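Long-range contacts in DNA mismatch repair protein MutL (Aquifex aeolicus, PDB 6LZI), which probably acts in DNA mismatch repair as an ATP-hydrolysing endonuclease, its N-terminal Bergerat-fold ATPase domain seen here with ADP: residues S96-K102 with E115-G121; V20-E25 with L166-Y170. One frame throughout, in Å; residues are numbered along the deposited sequence.

Contact 1: residues S96-K102 with E115-G121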
loop_
_atom_site.group_PDB
_atom_site.type_symbol
_atom_site.label_atom_id
_atom_site.label_comp_id
_atom_site.label_asym_id
_atom_site.label_seq_id
_atom_site.Cartn_x
_atom_site.Cartn_y
_atom_site.Cartn_z
ATOM N N SER A 96 -10.921 -14.175 -1.562
ATOM C CA SER A 96 -12.358 -14.415 -1.786
ATOM C C SER A 96 -12.865 -15.614 -1.011
ATOM O O SER A 96 -14.071 -15.727 -0.742
ATOM C CB SER A 96 -12.589 -14.629 -3.266
ATOM O OG SER A 96 -12.003 -15.883 -3.692
ATOM N N SER A 97 -11.963 -16.492 -0.601
ATOM C CA SER A 97 -12.454 -17.675 0.081
ATOM C C SER A 97 -12.711 -17.444 1.571
ATOM O O SER A 97 -13.119 -18.383 2.294
ATOM C CB SER A 97 -11.459 -18.802 -0.170
ATOM O OG SER A 97 -10.228 -18.564 0.434
ATOM N N VAL A 98 -12.544 -16.219 2.040
ATOM C CA VAL A 98 -12.502 -15.899 3.458
ATOM C C VAL A 98 -13.292 -14.601 3.626
ATOM O O VAL A 98 -13.152 -13.881 4.599
ATOM C CB VAL A 98 -11.003 -15.913 3.847
ATOM C CG1 VAL A 98 -10.225 -14.601 3.797
ATOM C CG2 VAL A 98 -10.603 -17.011 4.751
ATOM N N SER A 99 -14.114 -14.275 2.624
ATOM C CA SER A 99 -14.875 -13.054 2.626
ATOM C C SER A 99 -16.062 -13.197 1.695
ATOM O O SER A 99 -16.194 -14.170 0.938
ATOM C CB SER A 99 -14.070 -11.812 2.158
ATOM O OG SER A 99 -13.652 -11.931 0.812
ATOM N N LYS A 100 -16.884 -12.186 1.770
ATOM C CA LYS A 100 -17.941 -11.855 0.804
ATOM C C LYS A 100 -17.348 -10.832 -0.162
ATOM O O LYS A 100 -17.171 -9.654 0.174
ATOM C CB LYS A 100 -19.181 -11.312 1.511
ATOM C CG LYS A 100 -20.021 -12.311 2.416
ATOM C CD LYS A 100 -20.860 -11.541 3.451
ATOM C CE LYS A 100 -21.967 -12.368 4.137
ATOM N NZ LYS A 100 -21.599 -13.796 4.244
ATOM N N PHE A 101 -17.049 -11.296 -1.354
ATOM C CA PHE A 101 -16.045 -10.704 -2.224
ATOM C C PHE A 101 -16.715 -10.228 -3.496
ATOM O O PHE A 101 -17.390 -11.012 -4.172
ATOM C CB PHE A 101 -14.972 -11.779 -2.529
ATOM C CG PHE A 101 -13.913 -11.343 -3.503
ATOM C CD1 PHE A 101 -14.086 -11.570 -4.864
ATOM C CD2 PHE A 101 -12.663 -10.867 -3.049
ATOM C CE1 PHE A 101 -13.078 -11.178 -5.763
ATOM C CE2 PHE A 101 -11.681 -10.476 -3.958
ATOM C CZ PHE A 101 -11.870 -10.647 -5.278
ATOM N N LYS A 102 -16.519 -8.961 -3.866
ATOM C CA LYS A 102 -16.887 -8.575 -5.217
ATOM C C LYS A 102 -15.672 -8.028 -5.955
ATOM O O LYS A 102 -14.882 -7.294 -5.393
ATOM C CB LYS A 102 -17.998 -7.501 -5.230
ATOM C CG LYS A 102 -19.374 -8.005 -4.877
ATOM C CD LYS A 102 -20.427 -6.953 -5.114
ATOM C CE LYS A 102 -21.765 -7.387 -4.483
ATOM N NZ LYS A 102 -22.552 -6.155 -4.165
ATOM N N GLU A 115 -18.534 -7.722 -13.366
ATOM C CA GLU A 115 -18.426 -7.866 -11.916
ATOM C C GLU A 115 -18.632 -9.329 -11.536
ATOM O O GLU A 115 -19.532 -9.974 -12.048
ATOM C CB GLU A 115 -19.472 -6.985 -11.241
ATOM C CG GLU A 115 -19.517 -7.287 -9.754
ATOM C CD GLU A 115 -20.473 -6.433 -9.031
ATOM O OE1 GLU A 115 -20.315 -5.223 -9.089
ATOM O OE2 GLU A 115 -21.403 -6.980 -8.419
ATOM N N ILE A 116 -17.769 -9.863 -10.685
ATOM C CA ILE A 116 -17.929 -11.234 -10.205
ATOM C C ILE A 116 -18.122 -11.175 -8.704
ATOM O O ILE A 116 -17.544 -10.328 -8.009
ATOM C CB ILE A 116 -16.716 -12.112 -10.576
ATOM C CG1 ILE A 116 -16.932 -13.553 -10.127
ATOM C CG2 ILE A 116 -15.419 -11.586 -9.966
ATOM C CD1 ILE A 116 -16.238 -14.588 -11.003
ATOM N N GLU A 117 -18.998 -12.014 -8.200
ATOM C CA GLU A 117 -19.309 -12.011 -6.788
ATOM C C GLU A 117 -19.059 -13.410 -6.221
ATOM O O GLU A 117 -19.371 -14.423 -6.857
ATOM C CB GLU A 117 -20.761 -11.560 -6.513
ATOM C CG GLU A 117 -21.072 -11.567 -5.027
ATOM C CD GLU A 117 -22.456 -11.000 -4.694
ATOM O OE1 GLU A 117 -23.287 -10.944 -5.604
ATOM O OE2 GLU A 117 -22.703 -10.613 -3.534
ATOM N N VAL A 118 -18.401 -13.457 -5.071
ATOM C CA VAL A 118 -17.961 -14.738 -4.515
ATOM C C VAL A 118 -18.235 -14.680 -3.027
ATOM O O VAL A 118 -18.048 -13.638 -2.396
ATOM C CB VAL A 118 -16.464 -15.012 -4.791
ATOM C CG1 VAL A 118 -15.960 -16.200 -4.000
ATOM C CG2 VAL A 118 -16.216 -15.203 -6.292
ATOM N N GLU A 119 -18.630 -15.805 -2.448
ATOM C CA GLU A 119 -18.723 -15.901 -1.010
ATOM C C GLU A 119 -17.929 -17.115 -0.566
ATOM O O GLU A 119 -18.256 -18.245 -0.953
ATOM C CB GLU A 119 -20.171 -16.036 -0.569
ATOM C CG GLU A 119 -20.352 -15.919 0.908
ATOM C CD GLU A 119 -21.691 -16.464 1.339
ATOM O OE1 GLU A 119 -21.737 -17.625 1.815
ATOM O OE2 GLU A 119 -22.691 -15.728 1.175
ATOM N N ALA A 120 -16.915 -16.883 0.267
ATOM C CA ALA A 120 -16.121 -17.974 0.808
ATOM C C ALA A 120 -15.734 -18.987 -0.267
ATOM O O ALA A 120 -15.831 -20.209 -0.085
ATOM C CB ALA A 120 -16.875 -18.623 1.954
ATOM N N GLY A 121 -15.307 -18.474 -1.414
ATOM C CA GLY A 121 -14.795 -19.270 -2.497
ATOM C C GLY A 121 -15.847 -19.725 -3.487
ATOM O O GLY A 121 -15.498 -20.120 -4.602
HETATM O O HOH W 1 -13.591 -20.978 2.037
HETATM O O HOH W 2 -23.059 -5.199 -6.656
#
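Phe101 and Val118 are paired through their backbones as the antiparallel hydrogen-bonded pair of a beta hairpin, part of the ATPase sheet of the Bergerat fold, in which strand 113-119 runs between strands 100-106 and 122-129. Both backbone N-H groups and both carbonyls are used: Phe101 N donates to Val118 O, and Val118 N to Phe101 O at 2.8 Å, the latter bond lying in the carbonyl plane. Two residues along, past the strands, Ala120 N donates to Ser99 O at 2.9 Å, nearly straight at 176°. Gly121 N makes a weak, bent bond to Ser96 O, where the chain leaves helix 91-96; at Gly121 (phi 90°) a CB would collide with the carbonyl O of Ala120. Water 1 donates to both Ser97 O and Ala120 O. The serine hydroxyls turn back to carbonyls of helix 91-96: Ser96 OG bonds Tyr93 O and Leu92 O, Ser97 OG bonds Ser94 O, and Ser99 OG bonds Ile95 O.

On one face Phe101 and Val118 lie side by side, CD1 to CB 4.2 Å, while Ser96 CB sits over one ring face near the rim. Val137 and Val139 of strand 134-140, with Leu92 and Ile95, also touch the ring.

The other face carries charge. Lys100 and Glu119 point the same way, and Lys100 bends at chi4 (30°), leaving NZ in a long salt bridge of 3.8 Å with Glu119 OE2; Phe144 adds a cation-pi partner. Lys102 runs extended beside Glu117, CG to CG 3.9 Å, but Glu117 OE1 is paired with Arg127, and Glu115 OE1 with Arg104. Lys102 NZ stays beyond salt-bridge distance of Glu117 OE2 (4.5 Å) and donates to water 2 at 2.7 Å, which goes on to Glu115 OE2, an atom also near Arg127 but less surely placed.

Contact 2: residues V20-E25 with L166-Y170; sequences VKELVE and LIKEY
Glu25 OE2 is gripped by water 3, which donates to it at 2.6 Å and also hydrogen-bonds Tyr170 OH, and by a weaker bond from Lys21 NZ. That ammonium has a second carboxylate: it meets Glu22 OE1 at 2.9 Å, from above the plane of the group, making a three-residue salt-bridge network along helix 16-29. A turn in Lys21 at chi2 (-95°) carries its chain past the tyrosine, CG coming to 3.3 Å from Tyr170 OH.

Next to this polar group the axes of 20-25 and 166-170 run in the same general direction, 27° apart. Val24 CG1 sits over the centre of the Tyr170 ring in a CH-pi contact, 3.7 Å from the centroid, and Leu166 CD2 lies at the ring's edge. Leu166 CD2 also packs against Val20 CG1 at 3.6 Å, and Ile167 CD1 meets both valines. Val20 touches strand 46-51, Val24 touches both 46-51 and 34-40, and Ile167 touches Val37, so both helices rest on one sheet.

Glu25 lies near the bound magnesium ion and ADP, so the lysine and the tyrosine-bound water probably help to position its carboxylate beside the nucleotide site.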
loop_
_atom_site.group_PDB
_atom_site.type_symbol
_atom_site.label_atom_id
_atom_site.label_comp_id
_atom_site.label_asym_id
_atom_site.label_seq_id
_atom_site.Cartn_x
_atom_site.Cartn_y
_atom_site.Cartn_z
ATOM N N VAL A 20 -5.482 -5.376 2.099
ATOM C CA VAL A 20 -5.175 -4.100 1.458
ATOM C C VAL A 20 -3.869 -4.216 0.708
ATOM O O VAL A 20 -3.747 -3.776 -0.420
ATOM C CB VAL A 20 -5.055 -3.011 2.522
ATOM C CG1 VAL A 20 -4.657 -1.656 1.926
ATOM C CG2 VAL A 20 -6.390 -2.863 3.233
ATOM N N LYS A 21 -2.919 -4.942 1.301
ATOM C CA LYS A 21 -1.604 -5.038 0.678
ATOM C C LYS A 21 -1.732 -5.707 -0.688
ATOM O O LYS A 21 -1.186 -5.229 -1.725
ATOM C CB LYS A 21 -0.674 -5.857 1.590
ATOM C CG LYS A 21 0.717 -6.072 0.998
ATOM C CD LYS A 21 0.795 -7.407 0.259
ATOM C CE LYS A 21 2.213 -7.806 0.004
ATOM N NZ LYS A 21 2.194 -9.006 -0.873
ATOM N N GLU A 22 -2.403 -6.858 -0.697
ATOM C CA GLU A 22 -2.528 -7.620 -1.936
ATOM C C GLU A 22 -3.290 -6.833 -2.940
ATOM O O GLU A 22 -2.897 -6.813 -4.108
ATOM C CB GLU A 22 -3.186 -8.961 -1.734
ATOM C CG GLU A 22 -2.420 -9.821 -0.748
ATOM C CD GLU A 22 -1.073 -10.286 -1.292
ATOM O OE1 GLU A 22 -0.155 -10.630 -0.496
ATOM O OE2 GLU A 22 -0.885 -10.271 -2.514
ATOM N N LEU A 23 -4.357 -6.120 -2.505
ATOM C CA LEU A 23 -5.098 -5.375 -3.532
ATOM C C LEU A 23 -4.278 -4.211 -4.095
ATOM O O LEU A 23 -4.261 -3.995 -5.305
ATOM C CB LEU A 23 -6.454 -4.876 -2.982
ATOM C CG LEU A 23 -7.274 -6.120 -2.605
ATOM C CD1 LEU A 23 -8.618 -5.570 -1.945
ATOM C CD2 LEU A 23 -7.570 -7.137 -3.652
ATOM N N VAL A 24 -3.602 -3.432 -3.234
ATOM C CA VAL A 24 -2.898 -2.263 -3.749
ATOM C C VAL A 24 -1.719 -2.737 -4.580
ATOM O O VAL A 24 -1.382 -2.148 -5.604
ATOM C CB VAL A 24 -2.448 -1.405 -2.552
ATOM C CG1 VAL A 24 -1.452 -0.378 -2.965
ATOM C CG2 VAL A 24 -3.716 -0.756 -1.826
ATOM N N GLU A 25 -1.107 -3.848 -4.181
ATOM C CA GLU A 25 -0.054 -4.402 -5.040
ATOM C C GLU A 25 -0.590 -4.690 -6.438
ATOM O O GLU A 25 0.086 -4.363 -7.433
ATOM C CB GLU A 25 0.565 -5.663 -4.402
ATOM C CG GLU A 25 1.595 -6.366 -5.296
ATOM C CD GLU A 25 2.272 -7.534 -4.582
ATOM O OE1 GLU A 25 2.213 -8.726 -5.036
ATOM O OE2 GLU A 25 2.923 -7.241 -3.571
ATOM N N LEU A 166 0.658 0.989 6.156
ATOM C CA LEU A 166 0.857 0.338 4.858
ATOM C C LEU A 166 0.685 1.295 3.697
ATOM O O LEU A 166 1.461 1.253 2.747
ATOM C CB LEU A 166 -0.115 -0.840 4.704
ATOM C CG LEU A 166 -0.028 -1.552 3.356
ATOM C CD1 LEU A 166 1.266 -2.413 3.303
ATOM C CD2 LEU A 166 -1.300 -2.384 3.033
ATOM N N ILE A 167 -0.373 2.112 3.706
ATOM C CA ILE A 167 -0.574 3.010 2.549
ATOM C C ILE A 167 0.522 4.072 2.509
ATOM O O ILE A 167 1.017 4.425 1.439
ATOM C CB ILE A 167 -1.967 3.662 2.574
ATOM C CG1 ILE A 167 -3.061 2.582 2.547
ATOM C CG2 ILE A 167 -2.034 4.662 1.375
ATOM C CD1 ILE A 167 -3.001 1.615 1.336
ATOM N N LYS A 168 0.981 4.536 3.683
ATOM C CA LYS A 168 2.125 5.443 3.698
ATOM C C LYS A 168 3.333 4.792 3.067
ATOM O O LYS A 168 4.069 5.434 2.309
ATOM C CB LYS A 168 2.442 5.897 5.131
ATOM C CG LYS A 168 1.387 6.854 5.657
ATOM C CD LYS A 168 1.657 7.221 7.123
ATOM C CE LYS A 168 0.498 8.169 7.582
ATOM N NZ LYS A 168 0.830 8.864 8.855
ATOM N N GLU A 169 3.528 3.506 3.349
ATOM C CA GLU A 169 4.700 2.797 2.832
ATOM C C GLU A 169 4.665 2.679 1.321
ATOM O O GLU A 169 5.680 2.893 0.647
ATOM C CB GLU A 169 4.745 1.445 3.504
ATOM C CG GLU A 169 5.721 0.422 3.021
ATOM C CD GLU A 169 5.643 -0.790 3.948
ATOM O OE1 GLU A 169 5.014 -1.798 3.541
ATOM O OE2 GLU A 169 6.162 -0.691 5.087
ATOM N N TYR A 170 3.508 2.339 0.767
ATOM C CA TYR A 170 3.352 2.366 -0.688
ATOM C C TYR A 170 3.460 3.796 -1.246
ATOM O O TYR A 170 3.993 4.032 -2.346
ATOM C CB TYR A 170 1.966 1.835 -1.047
ATOM C CG TYR A 170 1.852 0.350 -1.040
ATOM C CD1 TYR A 170 2.495 -0.379 -1.961
ATOM C CD2 TYR A 170 1.009 -0.309 -0.144
ATOM C CE1 TYR A 170 2.376 -1.727 -2.012
ATOM C CE2 TYR A 170 0.869 -1.704 -0.182
ATOM C CZ TYR A 170 1.588 -2.388 -1.127
ATOM O OH TYR A 170 1.475 -3.758 -1.281
HETATM O O HOH W 3 3.737 -4.804 -3.012
#

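From the N terminus the chain first enters helix 16-29, one side of contact 2, then builds strands 34-40 and 46-51 before reaching helix 91-96. Contact 1 follows, pairing strands 100-106 and 113-119 and closing a loop of 12 residues. After strands 122-129 and 134-140 the chain arrives at helix 156-173, where contact 2 closes a loop of 140 residues that encloses the whole of contact 1. The two do not touch: their centres are about 20 Å apart and their nearest atoms about 5 Å. Contact 1 joins neighbouring strands toward one end of the eight-stranded sheet, whereas contact 2 pairs two helices packed on strands of that same sheet.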